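Side-chain contacts in dual function macrocyclase-peptidase POPB (Galerina marginata, PDB 5N4B), which cleaves peptide bonds after proline and closes peptides into the macrocyclic precursors of the amanitin toxins: residues L324-T329 with E371-I376; I317-G322 with N410-T415; I385-K390 with Q394-A399. The protein carries 1 engineered substitution. All coordinates share one frame; numbering follows the deposited sequence. Where two conformers were deposited one is given.

Contact 1: residues L324-T329 with E371-I376; sequences LVYIKT and EYFVAI
Y326 and F373 meet ring to ring, and this aromatic pair carries the contact between strands whose nearest CA atoms, those of the same two residues, are 10.5 Å apart. The planes lie 30° from parallel but are slid past each other, centroids 5.2 Å apart, so overlap is slight. F373 reaches over one face of the Y326 ring with its far corner: CZ sits 3.7 Å from Y326 CD2 and 3.8 Å from Y326 CE2, displaced toward the rim. In both residues CB points toward the other strand and CG stands anti to the carbonyl carbon, which carries the rings into the gap, where the side chains cross at about a right angle.

Strands 324-329 and 372-379 are each second in a four-stranded antiparallel sheet, and the two sheets are successive blades of the seven-bladed beta-propeller of prolyl oligopeptidases. The rings therefore fill part of the buried seam where one blade faces the next.

Other apolar and aromatic contacts widen this layer. F353, in the connection between the blades, meets both rings edge-to-face, while F373 also packs on V365 and C367 of strand 361-368, and H321 comes against the Y326 ring from within the same blade as Y326.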
loop_
_atom_site.group_PDB
_atom_site.type_symbol
_atom_site.label_atom_id
_atom_site.label_comp_id
_atom_site.label_asym_id
_atom_site.label_seq_id
_atom_site.Cartn_x
_atom_site.Cartn_y
_atom_site.Cartn_z
ATOM N N LEU A 324 -8.960 -18.008 -26.215
ATOM C CA LEU A 324 -8.908 -18.628 -24.887
ATOM C C LEU A 324 -8.213 -17.662 -23.936
ATOM O O LEU A 324 -7.003 -17.423 -24.058
ATOM C CB LEU A 324 -8.140 -19.943 -24.968
ATOM C CG LEU A 324 -8.258 -20.837 -23.723
ATOM C CD1 LEU A 324 -9.653 -21.362 -23.601
ATOM C CD2 LEU A 324 -7.273 -21.990 -23.854
ATOM N N VAL A 325 -8.970 -17.124 -23.000
ATOM C CA VAL A 325 -8.496 -16.084 -22.076
ATOM C C VAL A 325 -8.210 -16.739 -20.726
ATOM O O VAL A 325 -9.090 -17.437 -20.161
ATOM C CB VAL A 325 -9.539 -14.983 -21.929
ATOM C CG1 VAL A 325 -9.027 -13.896 -21.059
ATOM C CG2 VAL A 325 -9.888 -14.402 -23.286
ATOM N N TYR A 326 -7.007 -16.498 -20.201
ATOM C CA TYR A 326 -6.559 -17.055 -18.927
ATOM C C TYR A 326 -6.709 -15.981 -17.859
ATOM O O TYR A 326 -6.236 -14.842 -18.047
ATOM C CB TYR A 326 -5.083 -17.460 -19.037
ATOM C CG TYR A 326 -4.790 -18.636 -19.920
ATOM C CD1 TYR A 326 -4.914 -18.547 -21.303
ATOM C CD2 TYR A 326 -4.374 -19.842 -19.395
ATOM C CE1 TYR A 326 -4.646 -19.660 -22.130
ATOM C CE2 TYR A 326 -4.119 -20.937 -20.181
ATOM C CZ TYR A 326 -4.234 -20.843 -21.539
ATOM O OH TYR A 326 -3.946 -21.892 -22.382
ATOM N N ILE A 327 -7.360 -16.322 -16.748
ATOM C CA ILE A 327 -7.812 -15.348 -15.771
ATOM C C ILE A 327 -7.515 -15.869 -14.385
ATOM O O ILE A 327 -7.882 -17.011 -14.049
ATOM C CB ILE A 327 -9.314 -15.074 -15.914
ATOM C CG1 ILE A 327 -9.654 -14.725 -17.376
ATOM C CG2 ILE A 327 -9.744 -13.963 -14.987
ATOM C CD1 ILE A 327 -11.146 -14.379 -17.651
ATOM N N LYS A 328 -6.948 -15.005 -13.536
ATOM C CA LYS A 328 -6.822 -15.314 -12.120
ATOM C C LYS A 328 -8.110 -14.884 -11.443
ATOM O O LYS A 328 -8.566 -13.759 -11.644
ATOM C CB LYS A 328 -5.653 -14.560 -11.504
ATOM C CG LYS A 328 -5.457 -14.874 -10.004
ATOM C CD LYS A 328 -4.170 -14.310 -9.386
ATOM C CE LYS A 328 -4.077 -12.806 -9.349
ATOM N NZ LYS A 328 -5.069 -12.198 -8.448
ATOM N N THR A 329 -8.722 -15.766 -10.680
ATOM C CA THR A 329 -10.045 -15.500 -10.117
ATOM C C THR A 329 -10.203 -16.175 -8.776
ATOM O O THR A 329 -9.564 -17.192 -8.496
ATOM C CB THR A 329 -11.183 -15.924 -11.081
ATOM O OG1 THR A 329 -12.462 -15.542 -10.566
ATOM C CG2 THR A 329 -11.236 -17.410 -11.215
ATOM N N GLU A 371 4.559 -18.905 -23.523
ATOM C CA GLU A 371 3.693 -20.054 -23.272
ATOM C C GLU A 371 3.759 -20.599 -21.853
ATOM O O GLU A 371 2.967 -21.495 -21.520
ATOM C CB GLU A 371 4.007 -21.184 -24.261
ATOM C CG GLU A 371 5.341 -21.791 -24.153
ATOM C CD GLU A 371 5.471 -23.019 -25.074
ATOM O OE1 GLU A 371 5.302 -22.842 -26.305
ATOM O OE2 GLU A 371 5.691 -24.142 -24.553
ATOM N N TYR A 372 4.698 -20.146 -21.039
ATOM C CA TYR A 372 4.872 -20.633 -19.681
ATOM C C TYR A 372 4.151 -19.706 -18.715
ATOM O O TYR A 372 3.783 -18.573 -19.028
ATOM C CB TYR A 372 6.346 -20.706 -19.288
ATOM C CG TYR A 372 7.186 -21.699 -20.027
ATOM C CD1 TYR A 372 7.640 -21.436 -21.293
ATOM C CD2 TYR A 372 7.510 -22.901 -19.436
ATOM C CE1 TYR A 372 8.429 -22.391 -21.980
ATOM C CE2 TYR A 372 8.296 -23.849 -20.083
ATOM C CZ TYR A 372 8.748 -23.583 -21.364
ATOM O OH TYR A 372 9.538 -24.501 -22.053
ATOM N N PHE A 373 3.947 -20.195 -17.510
ATOM C CA PHE A 373 3.338 -19.389 -16.462
ATOM C C PHE A 373 4.207 -19.450 -15.225
ATOM O O PHE A 373 4.690 -20.512 -14.854
ATOM C CB PHE A 373 1.918 -19.841 -16.142
ATOM C CG PHE A 373 0.988 -19.731 -17.300
ATOM C CD1 PHE A 373 0.306 -18.552 -17.516
ATOM C CD2 PHE A 373 0.848 -20.762 -18.187
ATOM C CE1 PHE A 373 -0.544 -18.411 -18.590
ATOM C CE2 PHE A 373 -0.022 -20.620 -19.260
ATOM C CZ PHE A 373 -0.705 -19.476 -19.469
ATOM N N VAL A 374 4.408 -18.305 -14.580
ATOM C CA VAL A 374 5.118 -18.201 -13.304
ATOM C C VAL A 374 4.064 -17.836 -12.272
ATOM O O VAL A 374 3.277 -16.914 -12.491
ATOM C CB VAL A 374 6.253 -17.172 -13.359
ATOM C CG1 VAL A 374 7.084 -17.196 -12.090
ATOM C CG2 VAL A 374 7.152 -17.390 -14.594
ATOM N N ALA A 375 4.011 -18.599 -11.166
ATOM C CA ALA A 375 2.983 -18.442 -10.147
ATOM C C ALA A 375 3.640 -18.232 -8.804
ATOM O O ALA A 375 4.621 -18.895 -8.472
ATOM C CB ALA A 375 2.132 -19.711 -10.052
ATOM N N ILE A 376 3.070 -17.326 -8.014
ATOM C CA ILE A 376 3.460 -17.144 -6.616
ATOM C C ILE A 376 2.286 -17.581 -5.776
ATOM O O ILE A 376 1.162 -17.074 -5.945
ATOM C CB ILE A 376 3.872 -15.707 -6.304
ATOM C CG1 ILE A 376 5.168 -15.405 -7.043
ATOM C CG2 ILE A 376 4.058 -15.524 -4.771
ATOM C CD1 ILE A 376 5.524 -13.968 -6.983
#

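Contact 2: residues I317-G322 with N410-T415; sequences IITNHG and NRQKQT
T319 OG1 donates a hydrogen bond of 2.6 Å to Q412 OE1, the one direct hydrogen bond between residues 317-322 and 410-415. The donor approaches at a C=O...O angle of 127°, tilted 18° from the plane of the Q412 carbonyl. T319 holds OG1 opposite its own backbone N, while Q412 is stretched out, CG anti to the backbone N (chi1 175°) and the chain extended beyond it, and spans the 8.7 Å between the two CA atoms of T319 and Q412. The side chains cross at about a right angle, and OE1 of Q412 also lies 3.4 Å from CB of T319.

The other end of the amide is tied down as well. Q412 NE2 donates a hydrogen bond to a water at 2.8 Å, which in turn donates to N320 O at 2.8 Å, and NE2 is also bonded to E370 OE1. One amide thus bridges to two consecutive residues of the strand, directly and through water, and partners at both OE1 and NE2 should restrain it from flipping.

Next door, N320 ND2 bonds to G322 O at 2.8 Å, nearly straight, on a lone pair in the carbonyl plane; the same ND2 also bonds to D270.

Q412 stands in a type I beta turn from R411 to Q414, closed by Q414 N to R411 O. I318 and T319 form a classic beta bulge opposite Y326. In the seven-bladed beta-propeller, a loop of the seventh blade (405-448) thus reaches past the sixth, touching E370 and C367, to the bulged first strand of the fifth.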
loop_
_atom_site.group_PDB
_atom_site.type_symbol
_atom_site.label_atom_id
_atom_site.label_comp_id
_atom_site.label_asym_id
_atom_site.label_seq_id
_atom_site.Cartn_x
_atom_site.Cartn_y
_atom_site.Cartn_z
ATOM N N ILE A 317 -7.126 -10.479 -15.724
ATOM C CA ILE A 317 -6.585 -11.182 -16.876
ATOM C C ILE A 317 -5.101 -11.482 -16.707
ATOM O O ILE A 317 -4.309 -10.613 -16.314
ATOM C CB ILE A 317 -6.736 -10.331 -18.147
ATOM C CG1 ILE A 317 -8.178 -9.935 -18.414
ATOM C CG2 ILE A 317 -6.130 -11.074 -19.366
ATOM C CD1 ILE A 317 -9.099 -11.063 -18.523
ATOM N N ILE A 318 -4.688 -12.678 -17.084
ATOM C CA ILE A 318 -3.271 -13.056 -17.198
ATOM C C ILE A 318 -2.804 -12.902 -18.639
ATOM O O ILE A 318 -1.856 -12.164 -18.921
ATOM C CB ILE A 318 -3.051 -14.512 -16.730
ATOM C CG1 ILE A 318 -3.495 -14.671 -15.291
ATOM C CG2 ILE A 318 -1.590 -14.900 -16.942
ATOM C CD1 ILE A 318 -3.783 -16.086 -14.895
ATOM N N THR A 319 -3.457 -13.574 -19.563
ATOM C CA THR A 319 -3.101 -13.503 -20.978
ATOM C C THR A 319 -4.203 -14.165 -21.796
ATOM O O THR A 319 -5.219 -14.607 -21.251
ATOM C CB THR A 319 -1.739 -14.127 -21.238
ATOM O OG1 THR A 319 -1.320 -13.658 -22.550
ATOM C CG2 THR A 319 -1.716 -15.641 -21.217
ATOM N N ASN A 320 -3.966 -14.306 -23.093
ATOM C CA ASN A 320 -4.873 -15.059 -23.947
ATOM C C ASN A 320 -4.033 -15.739 -25.003
ATOM O O ASN A 320 -2.977 -15.253 -25.399
ATOM C CB ASN A 320 -5.920 -14.184 -24.636
ATOM C CG ASN A 320 -5.311 -13.274 -25.639
ATOM O OD1 ASN A 320 -4.577 -12.384 -25.263
ATOM N ND2 ASN A 320 -5.604 -13.478 -26.915
ATOM N N HIS A 321 -4.533 -16.870 -25.497
ATOM C CA HIS A 321 -4.012 -17.517 -26.694
ATOM C C HIS A 321 -5.208 -17.634 -27.627
ATOM O O HIS A 321 -6.132 -18.415 -27.380
ATOM C CB HIS A 321 -3.319 -18.858 -26.386
ATOM C CG HIS A 321 -2.118 -18.718 -25.504
ATOM N ND1 HIS A 321 -1.046 -17.921 -25.827
ATOM C CD2 HIS A 321 -1.816 -19.291 -24.314
ATOM C CE1 HIS A 321 -0.145 -17.982 -24.857
ATOM N NE2 HIS A 321 -0.586 -18.806 -23.928
ATOM N N GLY A 322 -5.236 -16.828 -28.673
ATOM C CA GLY A 322 -6.446 -16.741 -29.466
ATOM C C GLY A 322 -7.610 -16.325 -28.608
ATOM O O GLY A 322 -7.500 -15.421 -27.779
ATOM N N ASN A 410 8.190 -9.168 -15.655
ATOM C CA ASN A 410 8.530 -9.696 -16.960
ATOM C C ASN A 410 7.668 -9.052 -18.044
ATOM O O ASN A 410 6.686 -8.347 -17.783
ATOM C CB ASN A 410 8.405 -11.214 -17.021
ATOM C CG ASN A 410 7.002 -11.692 -17.180
ATOM O OD1 ASN A 410 6.100 -11.281 -16.469
ATOM N ND2 ASN A 410 6.799 -12.549 -18.147
ATOM N N ARG A 411 8.040 -9.390 -19.276
ATOM C CA ARG A 411 7.258 -9.123 -20.475
ATOM C C ARG A 411 7.081 -10.465 -21.163
ATOM O O ARG A 411 8.063 -11.137 -21.484
ATOM C CB ARG A 411 7.959 -8.094 -21.379
ATOM C CG ARG A 411 8.198 -6.762 -20.665
ATOM C CD ARG A 411 8.887 -5.748 -21.603
ATOM N NE ARG A 411 7.974 -5.343 -22.655
ATOM C CZ ARG A 411 8.352 -4.850 -23.816
ATOM N NH1 ARG A 411 9.624 -4.659 -24.094
ATOM N NH2 ARG A 411 7.434 -4.571 -24.728
ATOM N N GLN A 412 5.824 -10.808 -21.422
ATOM C CA GLN A 412 5.456 -12.132 -21.939
ATOM C C GLN A 412 6.273 -12.580 -23.144
ATOM O O GLN A 412 6.645 -13.751 -23.258
ATOM C CB GLN A 412 3.968 -12.149 -22.297
ATOM C CG GLN A 412 3.542 -13.452 -22.944
ATOM C CD GLN A 412 2.088 -13.394 -23.317
ATOM O OE1 GLN A 412 1.236 -13.071 -22.481
ATOM N NE2 GLN A 412 1.783 -13.724 -24.572
ATOM N N LYS A 413 6.529 -11.689 -24.094
ATOM C CA LYS A 413 7.194 -12.109 -25.314
ATOM C C LYS A 413 8.678 -12.438 -25.135
ATOM O O LYS A 413 9.280 -13.026 -26.043
ATOM C CB LYS A 413 7.004 -11.063 -26.411
ATOM C CG LYS A 413 7.816 -9.784 -26.214
ATOM C CD LYS A 413 7.434 -8.749 -27.251
ATOM C CE LYS A 413 8.159 -7.438 -27.023
ATOM N NZ LYS A 413 7.686 -6.457 -28.075
ATOM N N GLN A 414 9.280 -12.056 -24.023
ATOM C CA GLN A 414 10.699 -12.185 -23.827
ATOM C C GLN A 414 11.072 -13.540 -23.258
ATOM O O GLN A 414 10.228 -14.263 -22.710
ATOM C CB GLN A 414 11.200 -11.037 -22.922
ATOM C CG GLN A 414 11.018 -9.706 -23.573
ATOM C CD GLN A 414 11.423 -8.528 -22.714
ATOM O OE1 GLN A 414 11.470 -8.578 -21.512
ATOM N NE2 GLN A 414 11.660 -7.406 -23.384
ATOM N N THR A 415 12.357 -13.873 -23.370
ATOM C CA THR A 415 12.860 -15.173 -22.967
ATOM C C THR A 415 13.412 -15.217 -21.554
ATOM O O THR A 415 14.151 -16.145 -21.230
ATOM C CB THR A 415 13.956 -15.638 -23.910
ATOM O OG1 THR A 415 15.007 -14.657 -23.923
ATOM C CG2 THR A 415 13.373 -15.857 -25.336
HETATM O O HOH W 1 -0.553 -14.080 -26.045
#

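Contact 3: residues I385-K390 with Q394-A399; sequences IYLYSK and QLTRLA
L387, I385 and L398 point to one face of the hairpin, with L395 at its margin. CG2 of I385 lies 4.2 Å from CB of L398, and CD2 of L387 is equally far from CD1 of L395. T396 adds its methyl CG2 against CB of L387.

On the other face are Y386, Y388, Q394 and R397. Q394, extended from CB to CD, wedges between the two tyrosines. Its CA sits over the Y388 ring in a CH-pi contact, 4.0 Å from the centroid, and its OE1 sits over one face of the Y386 ring near the rim, the amide plane turned 23° from the ring, with Q394 CD 3.4 Å from Y386 CD2. Against Y388 the same amide stands almost upright, at 86°. R397 passes aslant by the outer part of Y386, its CD 3.6 Å from Y386 OH, whose hydrogen bond goes to E384.

Three backbone bonds join the strands: L398 N to I385 O, L387 N to T396 O, and L395 N to L387 O. L395 and T396 both face L387, a classic beta bulge. At the polar edge a water accepts from I385 N and, in the guanidinium plane, from R397 NE, and lies 2.7 Å from L398 O.

Strand 394-398 is the outermost of its propeller blade, beside strand 382-388, and the leucine face packs on strands 416-423 and 426-434 of the next blade.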
loop_
_atom_site.group_PDB
_atom_site.type_symbol
_atom_site.label_atom_id
_atom_site.label_comp_id
_atom_site.label_asym_id
_atom_site.label_seq_id
_atom_site.Cartn_x
_atom_site.Cartn_y
_atom_site.Cartn_z
ATOM N N ILE A 385 7.500 -19.755 -5.276
ATOM C CA ILE A 385 7.493 -19.444 -6.702
ATOM C C ILE A 385 7.582 -20.726 -7.500
ATOM O O ILE A 385 8.472 -21.543 -7.261
ATOM C CB ILE A 385 8.645 -18.487 -7.057
ATOM C CG1 ILE A 385 8.648 -17.245 -6.133
ATOM C CG2 ILE A 385 8.512 -18.072 -8.519
ATOM C CD1 ILE A 385 9.755 -17.264 -5.143
ATOM N N TYR A 386 6.708 -20.875 -8.501
ATOM C CA TYR A 386 6.668 -22.074 -9.351
ATOM C C TYR A 386 6.615 -21.682 -10.817
ATOM O O TYR A 386 5.964 -20.713 -11.187
ATOM C CB TYR A 386 5.456 -22.978 -9.024
ATOM C CG TYR A 386 5.479 -23.493 -7.612
ATOM C CD1 TYR A 386 4.914 -22.760 -6.590
ATOM C CD2 TYR A 386 6.121 -24.651 -7.288
ATOM C CE1 TYR A 386 4.960 -23.218 -5.287
ATOM C CE2 TYR A 386 6.141 -25.132 -6.018
ATOM C CZ TYR A 386 5.583 -24.406 -5.009
ATOM O OH TYR A 386 5.684 -24.880 -3.711
ATOM N N LEU A 387 7.217 -22.527 -11.659
ATOM C CA LEU A 387 7.130 -22.449 -13.108
ATOM C C LEU A 387 6.184 -23.541 -13.585
ATOM O O LEU A 387 6.317 -24.696 -13.161
ATOM C CB LEU A 387 8.524 -22.623 -13.714
ATOM C CG LEU A 387 8.562 -22.550 -15.220
ATOM C CD1 LEU A 387 8.221 -21.151 -15.730
ATOM C CD2 LEU A 387 9.980 -22.947 -15.674
ATOM N N TYR A 388 5.263 -23.176 -14.442
ATOM C CA TYR A 388 4.286 -24.071 -15.071
ATOM C C TYR A 388 4.434 -24.060 -16.584
ATOM O O TYR A 388 4.747 -23.031 -17.194
ATOM C CB TYR A 388 2.863 -23.608 -14.786
ATOM C CG TYR A 388 2.372 -23.902 -13.393
ATOM C CD1 TYR A 388 2.755 -23.118 -12.307
ATOM C CD2 TYR A 388 1.534 -24.966 -13.156
ATOM C CE1 TYR A 388 2.339 -23.424 -11.037
ATOM C CE2 TYR A 388 1.080 -25.258 -11.855
ATOM C CZ TYR A 388 1.488 -24.460 -10.827
ATOM O OH TYR A 388 1.043 -24.776 -9.555
ATOM N N SER A 389 4.190 -25.203 -17.195
ATOM C CA SER A 389 4.170 -25.306 -18.639
ATOM C C SER A 389 2.854 -24.853 -19.225
ATOM O O SER A 389 1.872 -24.606 -18.530
ATOM C CB SER A 389 4.395 -26.770 -19.037
ATOM O OG SER A 389 3.212 -27.558 -18.772
ATOM N N LYS A 390 2.821 -24.805 -20.561
ATOM C CA LYS A 390 1.612 -24.461 -21.284
ATOM C C LYS A 390 0.492 -25.462 -21.015
ATOM O O LYS A 390 -0.671 -25.106 -21.163
ATOM C CB LYS A 390 1.932 -24.417 -22.792
ATOM C CG LYS A 390 2.287 -25.761 -23.435
ATOM C CD LYS A 390 2.506 -25.648 -24.954
ATOM C CE LYS A 390 2.677 -27.014 -25.578
ATOM N NZ LYS A 390 3.094 -26.857 -26.986
ATOM N N GLN A 394 3.032 -28.217 -13.204
ATOM C CA GLN A 394 4.014 -27.557 -12.355
ATOM C C GLN A 394 5.361 -28.208 -12.582
ATOM O O GLN A 394 5.527 -29.404 -12.297
ATOM C CB GLN A 394 3.587 -27.693 -10.906
ATOM C CG GLN A 394 4.330 -26.737 -9.990
ATOM C CD GLN A 394 3.961 -26.984 -8.560
ATOM O OE1 GLN A 394 2.991 -26.404 -8.033
ATOM N NE2 GLN A 394 4.704 -27.831 -7.927
ATOM N N LEU A 395 6.327 -27.442 -13.092
ATOM C CA LEU A 395 7.615 -27.972 -13.511
ATOM C C LEU A 395 8.643 -27.955 -12.419
ATOM O O LEU A 395 9.410 -28.919 -12.272
ATOM C CB LEU A 395 8.146 -27.192 -14.715
ATOM C CG LEU A 395 7.293 -27.254 -15.995
ATOM C CD1 LEU A 395 7.858 -26.347 -17.056
ATOM C CD2 LEU A 395 7.152 -28.653 -16.518
ATOM N N THR A 396 8.698 -26.861 -11.662
ATOM C CA THR A 396 9.760 -26.705 -10.694
ATOM C C THR A 396 9.374 -25.587 -9.732
ATOM O O THR A 396 8.607 -24.678 -10.077
ATOM C CB THR A 396 11.107 -26.430 -11.372
ATOM O OG1 THR A 396 12.164 -26.503 -10.411
ATOM C CG2 THR A 396 11.146 -25.132 -12.017
ATOM N N ARG A 397 9.954 -25.651 -8.548
ATOM C CA ARG A 397 9.916 -24.572 -7.574
ATOM C C ARG A 397 11.208 -23.774 -7.730
ATOM O O ARG A 397 12.310 -24.360 -7.776
ATOM C CB ARG A 397 9.789 -25.103 -6.156
ATOM C CG ARG A 397 9.694 -23.950 -5.126
ATOM C CD ARG A 397 9.282 -24.428 -3.784
ATOM N NE ARG A 397 9.296 -23.330 -2.829
ATOM C CZ ARG A 397 9.095 -23.506 -1.556
ATOM N NH1 ARG A 397 8.807 -24.714 -1.097
ATOM N NH2 ARG A 397 9.192 -22.510 -0.745
ATOM N N LEU A 398 11.094 -22.459 -7.807
ATOM C CA LEU A 398 12.245 -21.570 -7.944
ATOM C C LEU A 398 12.542 -20.937 -6.589
ATOM O O LEU A 398 11.623 -20.590 -5.842
ATOM C CB LEU A 398 11.983 -20.478 -8.989
ATOM C CG LEU A 398 11.725 -21.007 -10.390
ATOM C CD1 LEU A 398 11.444 -19.843 -11.333
ATOM C CD2 LEU A 398 12.965 -21.818 -10.846
ATOM N N ALA A 399 13.831 -20.769 -6.265
ATOM C CA ALA A 399 14.254 -20.189 -4.997
ATOM C C ALA A 399 13.597 -20.928 -3.826
ATOM O O ALA A 399 12.971 -20.312 -2.963
ATOM C CB ALA A 399 13.956 -18.703 -4.924
HETATM O O HOH W 2 9.903 -20.667 -3.794
#

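All three contacts belong to the propeller domain, and all lie away from the charge relay residues A578 (engineered), D662 and H699. Contacts 1 and 2 have centres about 9 Å apart and share a blade: Y326 N lies 2.8 Å from T319 O and Y326 O 2.8 Å from I318 N, in probable hydrogen bonds. Contact 1 also adjoins contact 3, with centres about 12 Å apart, through the pairing of strands 372-379 and 382-388. Contacts 2 and 3 do not touch; their nearest atoms are about 6 Å apart. R411, in the loop of contact 2, packs on an apolar side chain of the bound peptide.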